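Local coordinates for (S)-ureidoglycine aminohydrolase cupin domain-containing protein (Pseudomonas syringae pv. tomato, PDB 3MYX) that is of unknown function but probably adopts a two-domain cupin fold related to (S)-ureidoglycine aminohydrolase and EutQ-like proteins, at residues G170-T175 with G229-F234; T128-L133 with N157-D162; H30-S35 with A62-E67; G46-I51 with A115-S120. All blocks are in the same frame, centred on the assembly; numbering follows the deposited sequence. Where two conformers were deposited one is given.

Interaction 1: G170-T175 with G229-F234; sequences GVWDST and GYVRKF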
loop_
_atom_site.group_PDB
_atom_site.type_symbol
_atom_site.label_atom_id
_atom_site.label_comp_id
_atom_site.label_asym_id
_atom_site.label_seq_id
_atom_site.Cartn_x
_atom_site.Cartn_y
_atom_site.Cartn_z
ATOM N N GLY A 170 -7.644 -3.913 -0.220
ATOM C CA GLY A 170 -8.987 -3.429 -0.054
ATOM C C GLY A 170 -9.080 -2.225 0.841
ATOM O O GLY A 170 -8.139 -1.435 0.934
ATOM N N VAL A 171 -10.240 -2.100 1.476
ATOM C CA VAL A 171 -10.553 -1.004 2.355
ATOM C C VAL A 171 -10.972 -1.590 3.711
ATOM O O VAL A 171 -11.663 -2.613 3.765
ATOM C CB VAL A 171 -11.650 -0.094 1.759
ATOM C CG1 VAL A 171 -12.038 1.057 2.742
ATOM C CG2 VAL A 171 -11.207 0.496 0.426
ATOM N N TRP A 172 -10.503 -0.950 4.790
ATOM C CA TRP A 172 -10.757 -1.380 6.172
ATOM C C TRP A 172 -11.139 -0.187 6.998
ATOM O O TRP A 172 -10.666 0.929 6.737
ATOM C CB TRP A 172 -9.485 -1.970 6.742
ATOM C CG TRP A 172 -9.366 -2.353 8.198
ATOM C CD1 TRP A 172 -9.550 -3.581 8.712
ATOM C CD2 TRP A 172 -8.874 -1.540 9.270
ATOM N NE1 TRP A 172 -9.232 -3.596 10.050
ATOM C CE2 TRP A 172 -8.784 -2.352 10.403
ATOM C CE3 TRP A 172 -8.476 -0.204 9.371
ATOM C CZ2 TRP A 172 -8.303 -1.881 11.617
ATOM C CZ3 TRP A 172 -8.002 0.259 10.575
ATOM C CH2 TRP A 172 -7.901 -0.584 11.676
ATOM N N ASP A 173 -11.973 -0.399 8.009
ATOM C CA ASP A 173 -12.186 0.635 9.005
ATOM C C ASP A 173 -12.286 0.065 10.400
ATOM O O ASP A 173 -12.411 -1.142 10.590
ATOM C CB ASP A 173 -13.326 1.618 8.637
ATOM C CG ASP A 173 -14.758 1.088 8.845
ATOM O OD1 ASP A 173 -15.013 0.013 9.442
ATOM O OD2 ASP A 173 -15.675 1.814 8.357
ATOM N N SER A 174 -12.174 0.948 11.376
ATOM C CA SER A 174 -12.176 0.523 12.760
ATOM C C SER A 174 -12.540 1.662 13.681
ATOM O O SER A 174 -12.154 2.805 13.460
ATOM C CB SER A 174 -10.787 0.015 13.172
ATOM O OG SER A 174 -10.804 -0.574 14.457
ATOM N N THR A 175 -13.218 1.301 14.753
ATOM C CA THR A 175 -13.391 2.159 15.912
ATOM C C THR A 175 -12.025 2.234 16.641
ATOM O O THR A 175 -11.073 1.520 16.296
ATOM C CB THR A 175 -14.527 1.606 16.787
ATOM O OG1 THR A 175 -14.187 0.307 17.274
ATOM C CG2 THR A 175 -15.852 1.522 16.014
ATOM N N GLY A 229 -9.573 7.696 17.554
ATOM C CA GLY A 229 -10.760 7.940 16.756
ATOM C C GLY A 229 -10.862 6.877 15.675
ATOM O O GLY A 229 -9.972 6.031 15.501
ATOM N N TYR A 230 -11.963 6.926 14.943
ATOM C CA TYR A 230 -12.176 6.116 13.761
ATOM C C TYR A 230 -11.046 6.254 12.759
ATOM O O TYR A 230 -10.533 7.357 12.515
ATOM C CB TYR A 230 -13.466 6.592 13.112
ATOM C CG TYR A 230 -13.844 5.950 11.809
ATOM C CD1 TYR A 230 -14.493 4.723 11.779
ATOM C CD2 TYR A 230 -13.603 6.585 10.612
ATOM C CE1 TYR A 230 -14.898 4.164 10.573
ATOM C CE2 TYR A 230 -14.004 6.039 9.411
ATOM C CZ TYR A 230 -14.643 4.824 9.383
ATOM O OH TYR A 230 -15.068 4.303 8.169
ATOM N N VAL A 231 -10.683 5.138 12.138
ATOM C CA VAL A 231 -9.720 5.100 11.043
ATOM C C VAL A 231 -10.312 4.318 9.895
ATOM O O VAL A 231 -10.945 3.288 10.098
ATOM C CB VAL A 231 -8.387 4.470 11.502
ATOM C CG1 VAL A 231 -7.441 4.240 10.333
ATOM C CG2 VAL A 231 -7.704 5.350 12.547
ATOM N N ARG A 232 -10.101 4.811 8.682
ATOM C CA ARG A 232 -10.418 4.067 7.470
ATOM C C ARG A 232 -9.203 4.103 6.584
ATOM O O ARG A 232 -8.588 5.174 6.435
ATOM C CB ARG A 232 -11.620 4.676 6.776
ATOM C CG ARG A 232 -12.063 3.982 5.503
ATOM C CD ARG A 232 -13.243 4.742 4.921
ATOM N NE ARG A 232 -13.874 4.078 3.798
ATOM C CZ ARG A 232 -14.919 3.232 3.850
ATOM N NH1 ARG A 232 -15.510 2.851 4.971
ATOM N NH2 ARG A 232 -15.345 2.738 2.739
ATOM N N LYS A 233 -8.861 2.971 5.989
ATOM C CA LYS A 233 -7.651 2.904 5.185
ATOM C C LYS A 233 -7.794 2.009 3.979
ATOM O O LYS A 233 -8.543 1.037 4.022
ATOM C CB LYS A 233 -6.477 2.409 6.040
ATOM C CG LYS A 233 -6.533 0.956 6.408
ATOM C CD LYS A 233 -5.593 0.613 7.556
ATOM C CE LYS A 233 -5.554 -0.869 7.805
ATOM N NZ LYS A 233 -4.711 -1.213 9.014
ATOM N N PHE A 234 -7.037 2.334 2.928
ATOM C CA PHE A 234 -6.682 1.355 1.926
ATOM C C PHE A 234 -5.586 0.501 2.533
ATOM O O PHE A 234 -4.698 1.015 3.240
ATOM C CB PHE A 234 -6.085 2.018 0.689
ATOM C CG PHE A 234 -7.070 2.709 -0.199
ATOM C CD1 PHE A 234 -8.065 1.987 -0.836
ATOM C CD2 PHE A 234 -6.938 4.064 -0.505
ATOM C CE1 PHE A 234 -8.943 2.615 -1.723
ATOM C CE2 PHE A 234 -7.822 4.690 -1.388
ATOM C CZ PHE A 234 -8.812 3.978 -1.993
HETATM O O HOH W 1 -9.253 3.332 14.849
#
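K233 lays its side chain across one face of the W172 indole. The methylene CE comes nearest, 3.4 Å from W172 CE3, and beyond it the ammonium NZ stands 4.0 Å from the centroid of the six-membered ring, only 14° off the ring normal, a cation-pi contact made from above. With K233 CG between its own backbone N and carbonyl carbon (chi1 72°), the extended chain beyond it passes over the indole. V231 CG1 meets the same ring at its edge, 4.0 Å from W172 CZ3. On the sheet face carrying V171, D173 and R232, a polar group forms. Y230 OH donates to D173 OD2 over 2.6 Å, arriving on the anti side of the carboxylate and 24° out of its plane. The same oxygen forms a long salt bridge of 3.5 Å with R232 NH1, while V171 CG1 sits over one face of the guanidinium, 3.7 Å from R232 NE. Apart from Y230, which just precedes its strand, these residues lie on two adjacent antiparallel strands, 168-174 and 231-237, of a seven-stranded sheet, probably one wall of a cupin beta-sandwich, which strand 7-11 also joins. W172 and K233 are a hydrogen-bonded pair, W172 N reaching K233 O at 2.9 Å, with the reverse bond from K233 N to W172 O; S174 and V231 repeat the pattern. D173 with R232 is a non-hydrogen-bonded pair, whose CA-H groups point at the carbonyls of V231 and W172. E188 forms a salt bridge with K233 NZ, and R155 adds a third partner to D173 OD2. R232 NE and NH2 reach the carbonyl oxygens of R132 and A134.

Interaction 2: T128-L133 with N157-D162; sequences TALDRL and NNLFED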
loop_
_atom_site.group_PDB
_atom_site.type_symbol
_atom_site.label_atom_id
_atom_site.label_comp_id
_atom_site.label_asym_id
_atom_site.label_seq_id
_atom_site.Cartn_x
_atom_site.Cartn_y
_atom_site.Cartn_z
ATOM N N THR A 128 -7.857 -3.499 -11.315
ATOM C CA THR A 128 -8.963 -3.410 -10.355
ATOM C C THR A 128 -8.920 -2.039 -9.673
ATOM O O THR A 128 -7.961 -1.728 -8.985
ATOM C CB THR A 128 -8.893 -4.539 -9.282
ATOM O OG1 THR A 128 -8.891 -5.819 -9.924
ATOM C CG2 THR A 128 -10.096 -4.495 -8.335
ATOM N N ALA A 129 -9.954 -1.227 -9.885
ATOM C CA ALA A 129 -10.112 0.046 -9.172
ATOM C C ALA A 129 -10.610 -0.226 -7.756
ATOM O O ALA A 129 -11.339 -1.198 -7.522
ATOM C CB ALA A 129 -11.104 0.936 -9.908
ATOM N N LEU A 130 -10.226 0.627 -6.812
ATOM C CA LEU A 130 -10.546 0.436 -5.384
ATOM C C LEU A 130 -11.294 1.655 -4.858
ATOM O O LEU A 130 -10.680 2.691 -4.618
ATOM C CB LEU A 130 -9.268 0.213 -4.559
ATOM C CG LEU A 130 -8.320 -0.893 -5.027
ATOM C CD1 LEU A 130 -6.987 -0.793 -4.267
ATOM C CD2 LEU A 130 -8.918 -2.286 -4.890
ATOM N N ASP A 131 -12.598 1.522 -4.636
ATOM C CA ASP A 131 -13.426 2.663 -4.232
ATOM C C ASP A 131 -13.148 3.032 -2.765
ATOM O O ASP A 131 -13.320 2.192 -1.886
ATOM C CB ASP A 131 -14.910 2.287 -4.422
ATOM C CG ASP A 131 -15.889 3.442 -4.212
ATOM O OD1 ASP A 131 -15.485 4.532 -3.765
ATOM O OD2 ASP A 131 -17.090 3.231 -4.531
ATOM N N ARG A 132 -12.788 4.296 -2.509
ATOM C CA ARG A 132 -12.630 4.810 -1.149
ATOM C C ARG A 132 -13.874 4.548 -0.297
ATOM O O ARG A 132 -13.755 4.357 0.913
ATOM C CB ARG A 132 -12.359 6.326 -1.178
ATOM C CG ARG A 132 -11.006 6.731 -1.764
ATOM C CD ARG A 132 -10.892 8.215 -2.067
ATOM N NE ARG A 132 -10.884 9.018 -0.852
ATOM C CZ ARG A 132 -9.807 9.295 -0.116
ATOM N NH1 ARG A 132 -8.628 8.802 -0.420
ATOM N NH2 ARG A 132 -9.927 10.063 0.969
ATOM N N LEU A 133 -15.056 4.578 -0.928
ATOM C CA LEU A 133 -16.338 4.424 -0.243
ATOM C C LEU A 133 -16.882 3.002 -0.337
ATOM O O LEU A 133 -18.073 2.777 -0.159
ATOM C CB LEU A 133 -17.373 5.421 -0.792
ATOM C CG LEU A 133 -17.014 6.912 -0.728
ATOM C CD1 LEU A 133 -18.147 7.785 -1.295
ATOM C CD2 LEU A 133 -16.663 7.295 0.704
ATOM N N ASN A 157 -13.252 -4.975 3.265
ATOM C CA ASN A 157 -13.689 -5.517 1.998
ATOM C C ASN A 157 -12.423 -5.803 1.206
ATOM O O ASN A 157 -11.710 -4.880 0.807
ATOM C CB ASN A 157 -14.586 -4.527 1.247
ATOM C CG ASN A 157 -15.123 -5.092 -0.066
ATOM O OD1 ASN A 157 -14.531 -5.981 -0.654
ATOM N ND2 ASN A 157 -16.243 -4.542 -0.524
ATOM N N ASN A 158 -12.130 -7.088 1.019
ATOM C CA ASN A 158 -11.038 -7.529 0.156
ATOM C C ASN A 158 -11.448 -7.403 -1.305
ATOM O O ASN A 158 -11.971 -8.335 -1.890
ATOM C CB ASN A 158 -10.654 -8.976 0.468
ATOM C CG ASN A 158 -10.146 -9.139 1.875
ATOM O OD1 ASN A 158 -9.177 -8.493 2.275
ATOM N ND2 ASN A 158 -10.796 -10.012 2.645
ATOM N N LEU A 159 -11.236 -6.226 -1.866
ATOM C CA LEU A 159 -11.623 -5.919 -3.235
ATOM C C LEU A 159 -10.769 -6.659 -4.253
ATOM O O LEU A 159 -11.185 -6.861 -5.391
ATOM C CB LEU A 159 -11.518 -4.423 -3.483
ATOM C CG LEU A 159 -12.526 -3.595 -2.677
ATOM C CD1 LEU A 159 -12.143 -2.115 -2.647
ATOM C CD2 LEU A 159 -13.938 -3.791 -3.241
ATOM N N PHE A 160 -9.561 -7.038 -3.859
ATOM C CA PHE A 160 -8.670 -7.822 -4.719
ATOM C C PHE A 160 -7.990 -8.891 -3.864
ATOM O O PHE A 160 -7.387 -8.586 -2.839
ATOM C CB PHE A 160 -7.638 -6.923 -5.384
ATOM C CG PHE A 160 -6.596 -7.667 -6.145
ATOM C CD1 PHE A 160 -6.822 -8.086 -7.429
ATOM C CD2 PHE A 160 -5.370 -7.926 -5.549
ATOM C CE1 PHE A 160 -5.807 -8.783 -8.117
ATOM C CE2 PHE A 160 -4.396 -8.621 -6.205
ATOM C CZ PHE A 160 -4.614 -9.039 -7.487
ATOM N N GLU A 161 -8.164 -10.140 -4.259
ATOM C CA GLU A 161 -7.499 -11.256 -3.627
ATOM C C GLU A 161 -6.635 -11.952 -4.677
ATOM O O GLU A 161 -7.153 -12.614 -5.575
ATOM C CB GLU A 161 -8.515 -12.217 -3.029
ATOM C CG GLU A 161 -9.331 -11.582 -1.919
ATOM C CD GLU A 161 -10.380 -12.525 -1.339
ATOM O OE1 GLU A 161 -10.934 -13.363 -2.087
ATOM O OE2 GLU A 161 -10.665 -12.417 -0.142
ATOM N N ASP A 162 -5.326 -11.801 -4.575
ATOM C CA ASP A 162 -4.444 -12.325 -5.592
ATOM C C ASP A 162 -4.380 -13.844 -5.550
ATOM O O ASP A 162 -4.511 -14.462 -4.485
ATOM C CB ASP A 162 -3.040 -11.763 -5.413
ATOM C CG ASP A 162 -2.242 -11.714 -6.694
ATOM O OD1 ASP A 162 -2.760 -12.074 -7.777
ATOM O OD2 ASP A 162 -1.074 -11.274 -6.613
#
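In a classic beta bulge of strand 154-161, L159 and F160 both face I169 of the neighbouring strand, and both point toward strand 127-130, whose own partner is strand 92-95. The tightest meeting is between leucines: L130 CD2 approaches L159 CB to 3.6 Å and L159 CD1 to 3.9 Å, the two side chains crossing at a slant. L159 CG lies anti to its carbonyl carbon (chi1 -67°), beside the backbone N, and CD1 goes on to D131, 4.2 Å from its amide N. Two residues before L130, T128 divides its two branches. Its methyl CG2 lies 3.9 Å from L159 O, whereas the hydroxyl OG1 comes obliquely to the F160 ring, 4.0 Å from CD1. Beyond L130, D131 OD1 accepts the amide of L133 at 2.9 Å, an Asx turn that shapes the following loop. I169 and F234 also pack on L130, and V94 on F160, so the leucine pair belongs to a larger apolar cluster between sheets. With no polar bonds between the two segments, their contact rests on van der Waals packing, the T128 hydroxyl lying near a ring carbon rather than a polar partner across the contact.

Interaction 3: H30-S35 with A62-E67; sequences HDPFDS and AYPYTE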
loop_
_atom_site.group_PDB
_atom_site.type_symbol
_atom_site.label_atom_id
_atom_site.label_comp_id
_atom_site.label_asym_id
_atom_site.label_seq_id
_atom_site.Cartn_x
_atom_site.Cartn_y
_atom_site.Cartn_z
ATOM N N HIS A 30 13.245 -7.086 -14.488
ATOM C CA HIS A 30 11.926 -7.042 -15.115
ATOM C C HIS A 30 11.168 -5.734 -14.910
ATOM O O HIS A 30 10.117 -5.538 -15.528
ATOM C CB HIS A 30 11.047 -8.182 -14.590
ATOM C CG HIS A 30 11.586 -9.532 -14.891
ATOM N ND1 HIS A 30 11.262 -10.217 -16.035
ATOM C CD2 HIS A 30 12.422 -10.332 -14.198
ATOM C CE1 HIS A 30 11.888 -11.383 -16.036
ATOM N NE2 HIS A 30 12.588 -11.482 -14.927
ATOM N N ASP A 31 11.658 -4.847 -14.056
ATOM C CA ASP A 31 10.883 -3.649 -13.685
ATOM C C ASP A 31 10.751 -2.744 -14.911
ATOM O O ASP A 31 11.749 -2.374 -15.520
ATOM C CB ASP A 31 11.620 -2.894 -12.575
ATOM C CG ASP A 31 10.757 -1.899 -11.838
ATOM O OD1 ASP A 31 9.670 -1.522 -12.345
ATOM O OD2 ASP A 31 11.192 -1.469 -10.743
ATOM N N PRO A 32 9.525 -2.347 -15.272
ATOM C CA PRO A 32 9.385 -1.378 -16.370
ATOM C C PRO A 32 9.819 0.045 -15.988
ATOM O O PRO A 32 9.993 0.890 -16.871
ATOM C CB PRO A 32 7.886 -1.419 -16.692
ATOM C CG PRO A 32 7.248 -2.073 -15.594
ATOM C CD PRO A 32 8.219 -2.821 -14.776
ATOM N N PHE A 33 9.920 0.325 -14.690
ATOM C CA PHE A 33 10.356 1.618 -14.169
ATOM C C PHE A 33 11.824 1.528 -13.786
ATOM O O PHE A 33 12.347 0.456 -13.503
ATOM C CB PHE A 33 9.485 2.068 -12.993
ATOM C CG PHE A 33 8.064 2.330 -13.386
ATOM C CD1 PHE A 33 7.729 3.531 -13.992
ATOM C CD2 PHE A 33 7.068 1.377 -13.194
ATOM C CE1 PHE A 33 6.425 3.779 -14.393
ATOM C CE2 PHE A 33 5.764 1.615 -13.585
ATOM C CZ PHE A 33 5.440 2.813 -14.193
ATOM N N ASP A 34 12.496 2.663 -13.817
ATOM C CA ASP A 34 13.925 2.709 -13.505
ATOM C C ASP A 34 14.222 4.004 -12.747
ATOM O O ASP A 34 14.176 3.990 -11.527
ATOM C CB ASP A 34 14.804 2.474 -14.746
ATOM C CG ASP A 34 14.257 3.120 -16.000
ATOM O OD1 ASP A 34 14.470 4.337 -16.167
ATOM O OD2 ASP A 34 13.638 2.414 -16.833
ATOM N N SER A 35 14.463 5.117 -13.447
ATOM C CA SER A 35 14.769 6.377 -12.769
ATOM C C SER A 35 13.616 6.842 -11.878
ATOM O O SER A 35 13.834 7.498 -10.850
ATOM C CB SER A 35 15.145 7.494 -13.771
ATOM O OG SER A 35 14.096 7.793 -14.664
ATOM N N ALA A 62 3.314 -7.524 -20.485
ATOM C CA ALA A 62 2.866 -8.432 -19.419
ATOM C C ALA A 62 3.461 -7.916 -18.124
ATOM O O ALA A 62 4.641 -8.099 -17.861
ATOM C CB ALA A 62 3.310 -9.861 -19.702
ATOM N N TYR A 63 2.650 -7.267 -17.292
ATOM C CA TYR A 63 3.195 -6.613 -16.118
ATOM C C TYR A 63 3.863 -7.659 -15.227
ATOM O O TYR A 63 3.289 -8.717 -14.989
ATOM C CB TYR A 63 2.105 -5.833 -15.356
ATOM C CG TYR A 63 2.712 -4.717 -14.552
ATOM C CD1 TYR A 63 3.146 -3.546 -15.174
ATOM C CD2 TYR A 63 2.940 -4.851 -13.188
ATOM C CE1 TYR A 63 3.771 -2.543 -14.450
ATOM C CE2 TYR A 63 3.583 -3.841 -12.461
ATOM C CZ TYR A 63 3.989 -2.684 -13.099
ATOM O OH TYR A 63 4.630 -1.662 -12.441
ATOM N N PRO A 64 5.089 -7.391 -14.752
ATOM C CA PRO A 64 5.875 -8.475 -14.164
ATOM C C PRO A 64 5.538 -8.777 -12.707
ATOM O O PRO A 64 5.994 -9.787 -12.179
ATOM C CB PRO A 64 7.299 -7.949 -14.261
ATOM C CG PRO A 64 7.144 -6.470 -14.218
ATOM C CD PRO A 64 5.925 -6.209 -15.019
ATOM N N TYR A 65 4.791 -7.883 -12.066
ATOM C CA TYR A 65 4.492 -7.960 -10.652
ATOM C C TYR A 65 2.986 -7.880 -10.448
ATOM O O TYR A 65 2.257 -7.463 -11.340
ATOM C CB TYR A 65 5.116 -6.768 -9.929
ATOM C CG TYR A 65 6.562 -6.433 -10.266
ATOM C CD1 TYR A 65 7.509 -7.429 -10.496
ATOM C CD2 TYR A 65 6.992 -5.113 -10.292
ATOM C CE1 TYR A 65 8.836 -7.115 -10.779
ATOM C CE2 TYR A 65 8.307 -4.803 -10.565
ATOM C CZ TYR A 65 9.223 -5.803 -10.784
ATOM O OH TYR A 65 10.520 -5.461 -11.060
ATOM N N THR A 66 2.524 -8.220 -9.247
ATOM C CA THR A 66 1.235 -7.702 -8.770
ATOM C C THR A 66 1.564 -6.396 -8.076
ATOM O O THR A 66 2.380 -6.377 -7.186
ATOM C CB THR A 66 0.547 -8.645 -7.795
ATOM O OG1 THR A 66 0.402 -9.925 -8.422
ATOM C CG2 THR A 66 -0.806 -8.093 -7.382
ATOM N N GLU A 67 0.944 -5.300 -8.485
ATOM C CA GLU A 67 1.324 -3.982 -7.956
ATOM C C GLU A 67 0.118 -3.087 -7.681
ATOM O O GLU A 67 -0.741 -2.893 -8.532
ATOM C CB GLU A 67 2.334 -3.290 -8.882
ATOM C CG GLU A 67 2.894 -1.991 -8.301
ATOM C CD GLU A 67 4.150 -1.471 -9.013
ATOM O OE1 GLU A 67 4.784 -2.196 -9.825
ATOM O OE2 GLU A 67 4.530 -0.330 -8.674
#
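Y65 CG stands anti to its carbonyl carbon (chi1 -47°) and D31 CG anti to its backbone N (chi1 -163°), and from these positions the two side chains cross at about a right angle, with Y65 OH 3.2 Å from D31 CB. The phenol takes its hydrogen bond elsewhere, with D28, and D31 OD2 is held by the I27 amide and by R37. Beside them the prolines reach tip to tip: P32 CD is 3.8 Å from P64 CG. That same P64 CG lies 3.4 Å from H30 O and rides over the centre of the Y65 ring, 3.7 Å above its plane. P32 turns its CG to Y63, 3.7 Å from CE1. The hydroxyl of Y63 then ends in the plane of the F33 ring, at its edge and 3.7 Å from CE2, while donating to E67 OE1 at 2.7 Å. E67 is also paired with R37, so one arginine bridges the acidic residues D31 and E67 of the two segments and would probably ease their like charges. D31 OD1 accepts from F33 N at 3.0 Å, an Asx turn in the loop between strands 23-24 and 37-39, which packs on the lead-in to strand 66-71 of a probable N-terminal cupin-like domain.

Interaction 4: G46-I51 with A115-S120; sequences GIAAGI and ASTQAS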
loop_
_atom_site.group_PDB
_atom_site.type_symbol
_atom_site.label_atom_id
_atom_site.label_comp_id
_atom_site.label_asym_id
_atom_site.label_seq_id
_atom_site.Cartn_x
_atom_site.Cartn_y
_atom_site.Cartn_z
ATOM N N GLY A 46 10.550 -10.895 -2.110
ATOM C CA GLY A 46 10.097 -10.112 -3.244
ATOM C C GLY A 46 9.084 -9.030 -3.022
ATOM O O GLY A 46 8.757 -8.317 -3.973
ATOM N N ILE A 47 8.568 -8.887 -1.809
ATOM C CA ILE A 47 7.667 -7.766 -1.537
ATOM C C ILE A 47 8.453 -6.456 -1.511
ATOM O O ILE A 47 9.463 -6.352 -0.825
ATOM C CB ILE A 47 6.897 -7.974 -0.232
ATOM C CG1 ILE A 47 5.826 -9.061 -0.428
ATOM C CG2 ILE A 47 6.206 -6.685 0.216
ATOM C CD1 ILE A 47 4.565 -8.585 -1.181
ATOM N N ALA A 48 7.977 -5.465 -2.265
ATOM C CA ALA A 48 8.632 -4.172 -2.391
ATOM C C ALA A 48 7.620 -3.054 -2.143
ATOM O O ALA A 48 6.427 -3.192 -2.442
ATOM C CB ALA A 48 9.257 -3.996 -3.781
ATOM N N ALA A 49 8.098 -1.950 -1.595
ATOM C CA ALA A 49 7.261 -0.787 -1.353
ATOM C C ALA A 49 8.066 0.487 -1.543
ATOM O O ALA A 49 9.273 0.506 -1.319
ATOM C CB ALA A 49 6.631 -0.834 0.070
ATOM N N GLY A 50 7.392 1.552 -1.951
ATOM C CA GLY A 50 8.068 2.805 -2.173
ATOM C C GLY A 50 7.161 3.785 -2.877
ATOM O O GLY A 50 5.942 3.778 -2.664
ATOM N N ILE A 51 7.782 4.644 -3.689
ATOM C CA ILE A 51 7.045 5.574 -4.530
ATOM C C ILE A 51 7.578 5.523 -5.962
ATOM O O ILE A 51 8.693 5.056 -6.235
ATOM C CB ILE A 51 7.067 7.032 -3.969
ATOM C CG1 ILE A 51 8.495 7.604 -4.002
ATOM C CG2 ILE A 51 6.448 7.073 -2.556
ATOM C CD1 ILE A 51 8.607 9.066 -3.587
ATOM N N ALA A 115 4.373 -3.851 -4.269
ATOM C CA ALA A 115 4.431 -4.859 -5.313
ATOM C C ALA A 115 4.864 -6.190 -4.752
ATOM O O ALA A 115 5.778 -6.247 -3.931
ATOM C CB ALA A 115 5.418 -4.425 -6.404
ATOM N N SER A 116 4.236 -7.253 -5.244
ATOM C CA SER A 116 4.774 -8.597 -5.099
ATOM C C SER A 116 5.568 -8.881 -6.360
ATOM O O SER A 116 5.004 -9.056 -7.439
ATOM C CB SER A 116 3.664 -9.618 -4.951
ATOM O OG SER A 116 4.186 -10.941 -4.927
ATOM N N THR A 117 6.892 -8.920 -6.223
ATOM C CA THR A 117 7.754 -9.150 -7.365
ATOM C C THR A 117 8.034 -10.631 -7.616
ATOM O O THR A 117 8.526 -10.978 -8.677
ATOM C CB THR A 117 9.068 -8.319 -7.322
ATOM O OG1 THR A 117 9.942 -8.824 -6.308
ATOM C CG2 THR A 117 8.802 -6.819 -7.115
ATOM N N GLN A 118 7.699 -11.489 -6.646
ATOM C CA GLN A 118 7.797 -12.946 -6.801
ATOM C C GLN A 118 6.400 -13.525 -7.004
ATOM O O GLN A 118 5.475 -13.174 -6.283
ATOM C CB GLN A 118 8.408 -13.558 -5.535
ATOM C CG GLN A 118 8.524 -15.095 -5.583
ATOM C CD GLN A 118 9.383 -15.576 -6.722
ATOM O OE1 GLN A 118 10.544 -15.167 -6.845
ATOM N NE2 GLN A 118 8.839 -16.467 -7.564
ATOM N N ALA A 119 6.251 -14.399 -7.984
ATOM C CA ALA A 119 4.996 -15.115 -8.178
ATOM C C ALA A 119 4.940 -16.332 -7.273
ATOM O O ALA A 119 5.928 -17.074 -7.170
ATOM C CB ALA A 119 4.847 -15.549 -9.636
ATOM N N SER A 120 3.793 -16.557 -6.637
ATOM C CA SER A 120 3.577 -17.767 -5.829
ATOM C C SER A 120 2.320 -18.551 -6.206
ATOM O O SER A 120 1.838 -19.415 -5.460
ATOM C CB SER A 120 3.547 -17.394 -4.351
ATOM O OG SER A 120 2.377 -16.686 -4.043
#
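G46, A115 and A48 bury the most surface where strand 47-54 begins beside the end of strand 109-116, an antiparallel pairing within the N-terminal beta-sheet of this cupin-family protein. The two alanines form its hydrogen-bonded pair: A48 N binds A115 O at 2.9 Å, and A115 N returns to A48 O at 2.8 Å, the latter donor tilted 22° from the carbonyl plane. Just outside the strand, G46 has a positive phi of 102°, a backbone shape in which a CB would jam against the preceding carbonyl oxygen and clash with Q118 CB, and offers its carbonyl to T117. Two donors grip that one oxygen. T117 OG1 lies in the carbonyl plane, on a lone pair, 2.7 Å from G46 O, whereas T117 N comes from above the plane at 3.0 Å. With T117 OG1 placed between its backbone N and carbonyl carbon (chi1 71°), hydroxyl and amide of one residue can share the acceptor. R97 takes the carbonyl of T117, and D43 the amide of I47. Between the two bonded positions I47 and S116 make a non-hydrogen-bonded pair; I47 CA points its hydrogen at A115 O, 3.4 Å away, and I47 CD1 rests 3.9 Å from S116 CA.

How the interactions relate
The four contacts form a chain of neighbours, two of them, interactions 1 and 4, pairings within a sheet. Interactions 3 and 4, with centres 10 Å apart, adjoin in the N-terminal half: T66 O receives the amide of S116 at 2.8 Å, and Y65 packs on T117. Interaction 3 reaches interaction 2 through D162 OD2, 2.7 Å from T66 OG1. Interaction 2 leads on to interaction 1, where V171 O is 2.9 Å from N157 N. Interaction 1 lies on the opposite side of the chain's centre from interactions 3 and 4, its nearest atoms about 11 Å and about 12 Å from theirs. Ethanediol molecules near W172 and I47 may mark pockets, though they probably come from the crystallisation liquor.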